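PDB 6CXT: butyryl-CoA dehydrogenase from Marinomonas mediterranea, which belongs to the acyl-CoA dehydrogenase family of flavoproteins and binds flavin-adenine dinucleotide. Local coordinates for residues Ile125-Ala130 against Ser135-Thr140; Asp164-Tyr169 against Asn210-Asp215; Ala170-Lys175 against Gly226-Gly231. One frame throughout, in Å; residues are numbered along the deposited sequence.

Interaction 1: Ile125-Ala130 against Ser135-Thr140; sequences ISEASA and SNLATT. With FAD (flavin-adenine dinucleotide), chain D.
The carboxylate of E127 takes three hydrogen bonds from A138 and T139. Both segments belong to the loop that joins strands 121-124 and 140-144 in the middle domain of the acyl-CoA dehydrogenase fold, so E127 ties this loop to itself. E127 OE1 accepts from A138 N at 2.7 Å through its syn lone pair. E127 OE2 accepts from T139 N at 3.0 Å and from T139 OG1 at 2.8 Å, both tilted out of the carboxylate plane on the same face. K154 forms a salt bridge with E127 OE2 and also bonds the carbonyl of I125, so the charge of E127 is probably well balanced. The extended chain of E127 carries the carboxylate across L137, whose CB lies 3.6 Å from E127 OE2. Next to the carboxylate, L137 CD2 packs against A130 CB at 3.8 Å, and L137 CD1 meets I125 CG1. I125 runs roughly perpendicular to L137 there. The same loop contacts the flavin ring: I125 N and S126 N both donate to FAD O2. S126 OG lies 2.9 Å from FAD N1 and 3.2 Å from FAD O2, so one hydroxyl proton has two acceptors near it.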
loop_
_atom_site.group_PDB
_atom_site.type_symbol
_atom_site.label_atom_id
_atom_site.label_comp_id
_atom_site.label_asym_id
_atom_site.label_seq_id
_atom_site.Cartn_x
_atom_site.Cartn_y
_atom_site.Cartn_z
ATOM N N ILE B 125 9.089 -30.082 -11.977
ATOM C CA ILE B 125 8.989 -29.425 -13.292
ATOM C C ILE B 125 10.054 -28.348 -13.460
ATOM O O ILE B 125 10.680 -28.293 -14.526
ATOM C CB ILE B 125 7.520 -28.934 -13.601
ATOM C CG1 ILE B 125 7.449 -28.375 -15.025
ATOM C CG2 ILE B 125 7.077 -27.822 -12.604
ATOM C CD1 ILE B 125 6.082 -28.151 -15.593
ATOM N N SER B 126 10.321 -27.527 -12.407
ATOM C CA SER B 126 11.222 -26.358 -12.532
ATOM C C SER B 126 12.653 -26.815 -12.887
ATOM O O SER B 126 13.072 -27.879 -12.419
ATOM C CB SER B 126 11.242 -25.531 -11.210
ATOM O OG SER B 126 9.878 -25.185 -10.902
ATOM N N GLU B 127 13.374 -26.043 -13.693
ATOM C CA GLU B 127 14.744 -26.390 -14.012
ATOM C C GLU B 127 15.615 -25.220 -13.805
ATOM O O GLU B 127 15.105 -24.152 -13.461
ATOM C CB GLU B 127 14.860 -26.825 -15.510
ATOM C CG GLU B 127 13.949 -28.003 -15.792
ATOM C CD GLU B 127 13.814 -28.367 -17.284
ATOM O OE1 GLU B 127 14.155 -27.529 -18.141
ATOM O OE2 GLU B 127 13.295 -29.486 -17.541
ATOM N N ALA B 128 16.899 -25.376 -14.119
ATOM C CA ALA B 128 17.847 -24.241 -14.076
ATOM C C ALA B 128 17.343 -23.031 -14.891
ATOM O O ALA B 128 17.488 -21.889 -14.447
ATOM C CB ALA B 128 19.243 -24.646 -14.530
ATOM N N SER B 129 16.732 -23.288 -16.049
ATOM C CA SER B 129 16.227 -22.220 -16.900
ATOM C C SER B 129 14.699 -22.235 -17.099
ATOM O O SER B 129 14.174 -21.565 -17.987
ATOM C CB SER B 129 16.932 -22.299 -18.264
ATOM O OG SER B 129 18.271 -21.863 -18.076
ATOM N N ALA B 130 13.988 -23.026 -16.319
ATOM C CA ALA B 130 12.541 -23.028 -16.434
ATOM C C ALA B 130 11.995 -22.776 -15.045
ATOM O O ALA B 130 12.179 -23.602 -14.145
ATOM C CB ALA B 130 12.055 -24.355 -17.001
ATOM N N SER B 135 7.523 -23.400 -20.687
ATOM C CA SER B 135 7.196 -23.681 -22.097
ATOM C C SER B 135 8.332 -24.466 -22.743
ATOM O O SER B 135 8.138 -25.162 -23.746
ATOM C CB SER B 135 6.982 -22.374 -22.894
ATOM O OG SER B 135 8.235 -21.687 -23.082
ATOM N N ASN B 136 9.534 -24.298 -22.229
ATOM C CA ASN B 136 10.642 -24.932 -22.875
ATOM C C ASN B 136 11.419 -25.725 -21.818
ATOM O O ASN B 136 12.293 -25.168 -21.128
ATOM C CB ASN B 136 11.510 -23.885 -23.615
ATOM C CG ASN B 136 12.780 -24.489 -24.191
ATOM O OD1 ASN B 136 12.915 -25.713 -24.250
ATOM N ND2 ASN B 136 13.718 -23.647 -24.604
ATOM N N LEU B 137 11.079 -27.004 -21.676
ATOM C CA LEU B 137 11.757 -27.863 -20.673
ATOM C C LEU B 137 12.965 -28.545 -21.321
ATOM O O LEU B 137 12.813 -29.177 -22.385
ATOM C CB LEU B 137 10.780 -28.872 -20.054
ATOM C CG LEU B 137 9.550 -28.276 -19.348
ATOM C CD1 LEU B 137 8.686 -29.391 -18.853
ATOM C CD2 LEU B 137 9.977 -27.367 -18.174
ATOM N N ALA B 138 14.145 -28.336 -20.720
ATOM C CA ALA B 138 15.388 -28.999 -21.098
ATOM C C ALA B 138 15.417 -30.517 -20.774
ATOM O O ALA B 138 16.123 -31.262 -21.429
ATOM C CB ALA B 138 16.589 -28.302 -20.492
ATOM N N THR B 139 14.624 -30.961 -19.804
ATOM C CA THR B 139 14.482 -32.381 -19.489
ATOM C C THR B 139 13.741 -33.047 -20.659
ATOM O O THR B 139 12.675 -32.606 -21.063
ATOM C CB THR B 139 13.743 -32.605 -18.164
ATOM O OG1 THR B 139 14.498 -31.967 -17.104
ATOM C CG2 THR B 139 13.606 -34.153 -17.834
ATOM N N THR B 140 14.350 -34.115 -21.212
ATOM C CA THR B 140 13.775 -34.819 -22.402
ATOM C C THR B 140 13.328 -36.224 -22.048
ATOM O O THR B 140 13.842 -36.817 -21.085
ATOM C CB THR B 140 14.790 -34.929 -23.529
ATOM O OG1 THR B 140 15.937 -35.607 -23.031
ATOM C CG2 THR B 140 15.210 -33.550 -23.997
HETATM P PA FAD D . 11.802 -16.769 -12.227
HETATM O O1A FAD D . 10.737 -17.483 -13.038
HETATM O O2A FAD D . 13.253 -16.615 -12.651
HETATM O O5B FAD D . 11.193 -15.320 -11.803
HETATM C C5B FAD D . 12.005 -14.286 -11.201
HETATM C C4B FAD D . 11.099 -13.038 -11.160
HETATM O O4B FAD D . 10.665 -12.703 -12.503
HETATM C C3B FAD D . 9.846 -13.296 -10.330
HETATM O O3B FAD D . 9.554 -12.029 -9.728
HETATM C C2B FAD D . 8.776 -13.571 -11.410
HETATM O O2B FAD D . 7.416 -13.342 -10.963
HETATM C C1B FAD D . 9.250 -12.646 -12.571
HETATM N N9A FAD D . 8.677 -13.144 -13.839
HETATM C C8A FAD D . 9.029 -14.266 -14.522
HETATM N N7A FAD D . 8.185 -14.442 -15.600
HETATM C C5A FAD D . 7.274 -13.429 -15.588
HETATM C C6A FAD D . 6.121 -12.981 -16.413
HETATM N N6A FAD D . 5.696 -13.693 -17.516
HETATM N N1A FAD D . 5.465 -11.850 -16.013
HETATM C C2A FAD D . 5.825 -11.116 -14.905
HETATM N N3A FAD D . 6.881 -11.468 -14.138
HETATM C C4A FAD D . 7.615 -12.581 -14.413
HETATM N N1 FAD D . 9.153 -26.365 -8.384
HETATM C C2 FAD D . 8.819 -27.673 -8.676
HETATM O O2 FAD D . 8.900 -28.008 -9.890
HETATM N N3 FAD D . 8.434 -28.585 -7.737
HETATM C C4 FAD D . 8.414 -28.265 -6.428
HETATM O O4 FAD D . 8.073 -29.107 -5.596
HETATM C C4X FAD D . 8.779 -26.863 -6.025
HETATM N N5 FAD D . 8.817 -26.454 -4.736
HETATM C C5X FAD D . 9.213 -25.205 -4.367
HETATM C C6 FAD D . 9.225 -24.883 -2.984
HETATM C C7 FAD D . 9.652 -23.600 -2.581
HETATM C C7M FAD D . 9.698 -23.280 -1.107
HETATM C C8 FAD D . 10.070 -22.604 -3.581
HETATM C C8M FAD D . 10.505 -21.240 -3.159
HETATM C C9 FAD D . 10.029 -22.905 -4.959
HETATM C C9A FAD D . 9.603 -24.188 -5.372
HETATM N N10 FAD D . 9.572 -24.568 -6.752
HETATM C C10 FAD D . 9.166 -25.905 -7.091
HETATM C "C1'" FAD D . 9.975 -23.648 -7.806
HETATM C "C2'" FAD D . 8.870 -22.581 -7.995
HETATM O "O2'" FAD D . 7.674 -23.090 -8.611
HETATM C "C3'" FAD D . 9.476 -21.395 -8.729
HETATM O "O3'" FAD D . 10.442 -20.812 -7.830
HETATM C "C4'" FAD D . 8.523 -20.351 -9.336
HETATM O "O4'" FAD D . 7.764 -20.940 -10.441
HETATM C "C5'" FAD D . 9.296 -19.138 -9.872
HETATM O "O5'" FAD D . 10.341 -19.621 -10.725
HETATM P P FAD D . 11.805 -19.084 -10.518
HETATM O O1P FAD D . 12.729 -19.689 -11.579
HETATM O O2P FAD D . 12.295 -19.247 -9.092
HETATM O O3P FAD D . 11.787 -17.502 -10.790
#

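Interaction 2: Asp164-Tyr169 against Asn210-Asp215; sequences DYYVVY and NQVFFD
Y166 meets both V212 and F214, and V168 meets F214. These four buried side chains join two beta-sheets of the acyl-CoA dehydrogenase middle domain. The strand segments 165-169 and 210-214 run at 71° to each other, with their axes 10.9 Å apart, so the contact is made by side chains packed between the two sheets.

Y166 comes first along the chain. Its CB points toward the opposite strand, and CG lies anti to the carbonyl carbon (chi1 -60°), which presents the ring to V212 and F214. V212 comes from the opposite direction and sets its two methyls against the far half of the ring. V212 CG2 is 3.8 Å from Y166 CE1, while V212 CG1 sits over one face near the rim, 4.1 Å from Y166 CZ. F214 reaches the near half of the ring. It turns its edge toward the face of Y166 in a T-shaped stack, with centroids 5.7 Å apart and planes at 85°. F214 CZ leads and lies 4.0 Å from Y166 CG. The phenol oxygen of Y166 is held elsewhere, by a hydrogen bond to the carbonyl of G160.

V168 is the next residue to reach the other segment. Its CG2 comes within 3.6 Å of F214 CZ. V168 and F214 lie alongside one another, pointing opposite ways. F214 CZ thus touches both V168 CG2 and Y166 CG, two neighbours on one strand.

In the mixed sheet, strand 181-187 lies beside 165-171, and its V186 touches V168 and F214. In the antiparallel sheet, strands 193-195 and 147-158 flank 209-220. The first adds V195 against Y166 and I193 against F214. The second supplies L150 beside V168, V157 beside V212 and K154 beside F214.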
loop_
_atom_site.group_PDB
_atom_site.type_symbol
_atom_site.label_atom_id
_atom_site.label_comp_id
_atom_site.label_asym_id
_atom_site.label_seq_id
_atom_site.Cartn_x
_atom_site.Cartn_y
_atom_site.Cartn_z
ATOM N N ASP B 164 9.616 -41.216 -2.887
ATOM C CA ASP B 164 9.560 -42.574 -3.438
ATOM C C ASP B 164 9.203 -42.558 -4.915
ATOM O O ASP B 164 9.529 -43.508 -5.625
ATOM C CB ASP B 164 8.584 -43.423 -2.652
ATOM C CG ASP B 164 9.034 -43.598 -1.242
ATOM O OD1 ASP B 164 10.144 -44.126 -1.042
ATOM O OD2 ASP B 164 8.330 -43.143 -0.319
ATOM N N TYR B 165 8.579 -41.474 -5.380
ATOM C CA TYR B 165 8.259 -41.237 -6.773
ATOM C C TYR B 165 8.368 -39.762 -7.106
ATOM O O TYR B 165 8.076 -38.938 -6.248
ATOM C CB TYR B 165 6.812 -41.560 -7.026
ATOM C CG TYR B 165 6.430 -42.966 -6.648
ATOM C CD1 TYR B 165 6.736 -44.066 -7.509
ATOM C CD2 TYR B 165 5.758 -43.204 -5.476
ATOM C CE1 TYR B 165 6.375 -45.353 -7.157
ATOM C CE2 TYR B 165 5.382 -44.488 -5.124
ATOM C CZ TYR B 165 5.686 -45.551 -5.970
ATOM O OH TYR B 165 5.265 -46.799 -5.565
ATOM N N TYR B 166 8.811 -39.456 -8.315
ATOM C CA TYR B 166 8.792 -38.098 -8.877
ATOM C C TYR B 166 7.772 -38.016 -9.969
ATOM O O TYR B 166 7.740 -38.881 -10.847
ATOM C CB TYR B 166 10.123 -37.734 -9.450
ATOM C CG TYR B 166 11.173 -37.792 -8.401
ATOM C CD1 TYR B 166 11.341 -36.724 -7.479
ATOM C CD2 TYR B 166 11.990 -38.927 -8.272
ATOM C CE1 TYR B 166 12.330 -36.774 -6.480
ATOM C CE2 TYR B 166 12.971 -38.995 -7.253
ATOM C CZ TYR B 166 13.143 -37.919 -6.375
ATOM O OH TYR B 166 14.078 -38.036 -5.365
ATOM N N VAL B 167 6.889 -37.008 -9.924
ATOM C CA VAL B 167 6.066 -36.719 -11.138
ATOM C C VAL B 167 6.889 -35.726 -11.936
ATOM O O VAL B 167 7.105 -34.588 -11.503
ATOM C CB VAL B 167 4.668 -36.185 -10.744
ATOM C CG1 VAL B 167 3.834 -35.865 -11.965
ATOM C CG2 VAL B 167 3.973 -37.172 -9.845
ATOM N N VAL B 168 7.362 -36.131 -13.108
ATOM C CA VAL B 168 8.401 -35.405 -13.826
ATOM C C VAL B 168 7.776 -34.992 -15.146
ATOM O O VAL B 168 7.052 -35.790 -15.740
ATOM C CB VAL B 168 9.601 -36.320 -14.084
ATOM C CG1 VAL B 168 10.692 -35.639 -14.902
ATOM C CG2 VAL B 168 10.149 -36.805 -12.756
ATOM N N TYR B 169 8.036 -33.748 -15.562
ATOM C CA TYR B 169 7.469 -33.189 -16.781
ATOM C C TYR B 169 8.651 -33.011 -17.710
ATOM O O TYR B 169 9.672 -32.426 -17.328
ATOM C CB TYR B 169 6.682 -31.836 -16.478
ATOM C CG TYR B 169 5.434 -32.094 -15.676
ATOM C CD1 TYR B 169 5.464 -32.145 -14.271
ATOM C CD2 TYR B 169 4.224 -32.255 -16.295
ATOM C CE1 TYR B 169 4.327 -32.434 -13.545
ATOM C CE2 TYR B 169 3.071 -32.516 -15.571
ATOM C CZ TYR B 169 3.128 -32.587 -14.202
ATOM O OH TYR B 169 1.977 -32.851 -13.514
ATOM N N ASN B 210 15.090 -29.851 -3.015
ATOM C CA ASN B 210 16.318 -30.435 -3.535
ATOM C C ASN B 210 16.459 -30.323 -5.047
ATOM O O ASN B 210 15.476 -30.347 -5.784
ATOM C CB ASN B 210 16.302 -31.989 -3.261
ATOM C CG ASN B 210 15.987 -32.333 -1.841
ATOM O OD1 ASN B 210 14.819 -32.437 -1.480
ATOM N ND2 ASN B 210 17.032 -32.539 -1.021
ATOM N N GLN B 211 17.704 -30.317 -5.481
ATOM C CA GLN B 211 18.015 -30.561 -6.900
ATOM C C GLN B 211 17.918 -32.104 -7.143
ATOM O O GLN B 211 18.382 -32.896 -6.299
ATOM C CB GLN B 211 19.426 -30.068 -7.159
ATOM C CG GLN B 211 19.767 -29.992 -8.627
ATOM C CD GLN B 211 20.878 -29.016 -8.846
ATOM O OE1 GLN B 211 21.984 -29.198 -8.331
ATOM N NE2 GLN B 211 20.586 -27.945 -9.578
ATOM N N VAL B 212 17.320 -32.482 -8.271
ATOM C CA VAL B 212 17.193 -33.902 -8.631
ATOM C C VAL B 212 17.657 -33.980 -10.077
ATOM O O VAL B 212 17.212 -33.159 -10.908
ATOM C CB VAL B 212 15.764 -34.470 -8.512
ATOM C CG1 VAL B 212 15.778 -35.998 -8.823
ATOM C CG2 VAL B 212 15.166 -34.246 -7.098
ATOM N N PHE B 213 18.595 -34.902 -10.354
ATOM C CA PHE B 213 19.107 -35.109 -11.737
ATOM C C PHE B 213 18.659 -36.500 -12.252
ATOM O O PHE B 213 18.625 -37.478 -11.486
ATOM C CB PHE B 213 20.636 -34.889 -11.851
ATOM C CG PHE B 213 21.099 -34.720 -13.293
ATOM C CD1 PHE B 213 21.073 -33.451 -13.925
ATOM C CD2 PHE B 213 21.514 -35.848 -14.085
ATOM C CE1 PHE B 213 21.465 -33.306 -15.275
ATOM C CE2 PHE B 213 21.898 -35.687 -15.438
ATOM C CZ PHE B 213 21.868 -34.424 -16.027
ATOM N N PHE B 214 18.264 -36.549 -13.521
ATOM C CA PHE B 214 17.818 -37.796 -14.154
ATOM C C PHE B 214 18.820 -38.037 -15.259
ATOM O O PHE B 214 18.883 -37.287 -16.253
ATOM C CB PHE B 214 16.398 -37.643 -14.666
ATOM C CG PHE B 214 15.390 -37.387 -13.579
ATOM C CD1 PHE B 214 14.807 -38.437 -12.861
ATOM C CD2 PHE B 214 15.018 -36.061 -13.258
ATOM C CE1 PHE B 214 13.862 -38.229 -11.856
ATOM C CE2 PHE B 214 14.069 -35.839 -12.239
ATOM C CZ PHE B 214 13.492 -36.901 -11.535
ATOM N N ASP B 215 19.696 -39.001 -15.022
ATOM C CA ASP B 215 20.778 -39.324 -15.961
ATOM C C ASP B 215 20.371 -40.612 -16.679
ATOM O O ASP B 215 20.542 -41.724 -16.119
ATOM C CB ASP B 215 22.094 -39.505 -15.186
ATOM C CG ASP B 215 23.257 -39.988 -16.057
ATOM O OD1 ASP B 215 23.207 -39.916 -17.284
ATOM O OD2 ASP B 215 24.267 -40.422 -15.481
#

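Interaction 3: Ala170-Lys175 against Gly226-Gly231; sequences ATTNKK and GREGQG
T172 and E228 are brought together by two side-chain torsions. The first torsion of T172 (chi1 47°) sets OG1 between the backbone N and the carbonyl carbon. E228 starts with CG anti to its own N, then bends sharply at chi2 (-88°), which folds the carboxylate back toward T172. They lie side by side, running opposite ways.

T172 OG1 then donates to E228 OE2 at 2.6 Å, a short bond that uses the anti lone pair of that oxygen, on the side away from OE1. E228 CG also lies 3.8 Å from T172 CB, so the aliphatic part of the glutamate runs alongside the threonine. N173 CB adds a looser contact, 3.9 Å from E228 OE2.

E228 is held in a type II beta turn from R227 to Q230. Q230 N bonds back to R227 O at 3.2 Å. R227 N gives its hydrogen to the side-chain oxygen Q230 OE1 at 2.9 Å, straight at the hydrogen, though the N comes from above the amide plane. G229 has a positive phi of 91°, as suits the third position of such a turn; a CB there would press on the carbonyl of E228.

T182 ties the two sides together a second time, because its OG1 is hydrogen-bonded to both T172 OG1 and G229 N. The contact links the end of a middle-domain strand of the acyl-CoA dehydrogenase fold to the turn entering the C-terminal helices. It lies where strand 165-171 runs out, next to strand 181-187. Across it is the loop between strand 224-225 and helix 231-245, and A141 of strand 140-144 touches T172.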
loop_
_atom_site.group_PDB
_atom_site.type_symbol
_atom_site.label_atom_id
_atom_site.label_comp_id
_atom_site.label_asym_id
_atom_site.label_seq_id
_atom_site.Cartn_x
_atom_site.Cartn_y
_atom_site.Cartn_z
ATOM N N ALA B 170 8.555 -33.569 -18.935
ATOM C CA ALA B 170 9.729 -33.677 -19.810
ATOM C C ALA B 170 9.310 -33.346 -21.258
ATOM O O ALA B 170 8.166 -33.539 -21.589
ATOM C CB ALA B 170 10.339 -35.086 -19.742
ATOM N N THR B 171 10.229 -32.835 -22.063
ATOM C CA THR B 171 9.899 -32.594 -23.485
ATOM C C THR B 171 9.979 -33.922 -24.276
ATOM O O THR B 171 11.056 -34.543 -24.335
ATOM C CB THR B 171 10.853 -31.570 -24.067
ATOM O OG1 THR B 171 10.738 -30.375 -23.280
ATOM C CG2 THR B 171 10.459 -31.225 -25.549
ATOM N N THR B 172 8.846 -34.340 -24.832
ATOM C CA THR B 172 8.822 -35.440 -25.791
ATOM C C THR B 172 8.889 -35.046 -27.287
ATOM O O THR B 172 9.280 -35.894 -28.124
ATOM C CB THR B 172 7.682 -36.401 -25.530
ATOM O OG1 THR B 172 6.465 -35.675 -25.330
ATOM C CG2 THR B 172 7.995 -37.279 -24.297
ATOM N N ASN B 173 8.567 -33.782 -27.630
ATOM C CA ASN B 173 8.630 -33.315 -29.042
ATOM C C ASN B 173 8.743 -31.792 -29.091
ATOM O O ASN B 173 7.744 -31.098 -28.917
ATOM C CB ASN B 173 7.412 -33.851 -29.830
ATOM C CG ASN B 173 7.482 -33.586 -31.364
ATOM O OD1 ASN B 173 6.917 -34.360 -32.136
ATOM N ND2 ASN B 173 8.102 -32.505 -31.785
ATOM N N LYS B 174 9.954 -31.294 -29.311
ATOM C CA LYS B 174 10.268 -29.859 -29.330
ATOM C C LYS B 174 9.352 -29.073 -30.269
ATOM O O LYS B 174 8.910 -27.964 -29.944
ATOM C CB LYS B 174 11.719 -29.655 -29.755
ATOM C CG LYS B 174 12.543 -28.705 -28.889
ATOM C CD LYS B 174 14.059 -28.892 -29.095
ATOM C CE LYS B 174 14.581 -30.297 -28.748
ATOM N NZ LYS B 174 14.759 -31.145 -30.028
ATOM N N LYS B 175 9.024 -29.686 -31.407
ATOM C CA LYS B 175 8.264 -29.036 -32.486
ATOM C C LYS B 175 6.793 -28.920 -32.112
ATOM O O LYS B 175 6.098 -28.094 -32.662
ATOM C CB LYS B 175 8.410 -29.787 -33.835
ATOM C CG LYS B 175 9.842 -29.909 -34.378
ATOM C CD LYS B 175 10.387 -31.352 -34.265
ATOM C CE LYS B 175 11.108 -31.701 -32.941
ATOM N NZ LYS B 175 12.427 -31.011 -32.801
ATOM N N GLY B 226 -1.296 -39.882 -18.674
ATOM C CA GLY B 226 -2.003 -39.403 -19.873
ATOM C C GLY B 226 -1.271 -39.822 -21.136
ATOM O O GLY B 226 -0.492 -40.753 -21.113
ATOM N N ARG B 227 -1.495 -39.102 -22.218
ATOM C CA ARG B 227 -0.906 -39.400 -23.519
ATOM C C ARG B 227 0.360 -38.604 -23.737
ATOM O O ARG B 227 0.551 -37.548 -23.117
ATOM C CB ARG B 227 -1.938 -39.043 -24.621
ATOM C CG ARG B 227 -3.083 -40.032 -24.744
ATOM C CD ARG B 227 -4.278 -39.407 -25.440
ATOM N NE ARG B 227 -5.336 -39.120 -24.465
ATOM C CZ ARG B 227 -6.244 -38.146 -24.554
ATOM N NH1 ARG B 227 -6.249 -37.305 -25.582
ATOM N NH2 ARG B 227 -7.139 -37.999 -23.584
ATOM N N GLU B 228 1.235 -39.063 -24.629
ATOM C CA GLU B 228 2.320 -38.206 -25.094
ATOM C C GLU B 228 1.758 -36.847 -25.538
ATOM O O GLU B 228 0.718 -36.784 -26.228
ATOM C CB GLU B 228 3.130 -38.847 -26.226
ATOM C CG GLU B 228 4.439 -38.108 -26.554
ATOM C CD GLU B 228 4.295 -36.970 -27.593
ATOM O OE1 GLU B 228 3.453 -37.167 -28.508
ATOM O OE2 GLU B 228 5.018 -35.905 -27.535
ATOM N N GLY B 229 2.446 -35.777 -25.127
ATOM C CA GLY B 229 2.057 -34.395 -25.477
ATOM C C GLY B 229 1.116 -33.668 -24.512
ATOM O O GLY B 229 0.967 -32.425 -24.628
ATOM N N GLN B 230 0.463 -34.410 -23.613
ATOM C CA GLN B 230 -0.507 -33.846 -22.671
ATOM C C GLN B 230 0.148 -33.201 -21.405
ATOM O O GLN B 230 -0.576 -32.732 -20.541
ATOM C CB GLN B 230 -1.529 -34.871 -22.194
ATOM C CG GLN B 230 -2.486 -35.362 -23.268
ATOM C CD GLN B 230 -3.641 -36.216 -22.738
ATOM O OE1 GLN B 230 -3.507 -37.038 -21.817
ATOM N NE2 GLN B 230 -4.804 -36.030 -23.357
ATOM N N GLY B 231 1.472 -33.225 -21.331
ATOM C CA GLY B 231 2.253 -32.822 -20.145
ATOM C C GLY B 231 1.876 -31.423 -19.650
ATOM O O GLY B 231 1.595 -31.249 -18.441
#

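How the interactions relate
The three contacts come in series from interaction 1 to the other two, whose segments alternate along the chain. Interactions 2 and 3 share strand 165-171, with centres about 17 Å apart. The centre of interaction 1 lies about 12 Å from that of interaction 2 and about 13 Å from that of interaction 3. Interaction 1 packs on the same strand: I125 CG1 touches Y169 CB, and T139 O probably accepts a hydrogen bond from T171 N. Strand 165-171 thus connects the flavin-binding loop, the core between the two sheets, and the turn leading into helix 231-245. Interactions 1 and 2 belong to the middle domain, while interaction 3 reaches toward the C-terminal helices.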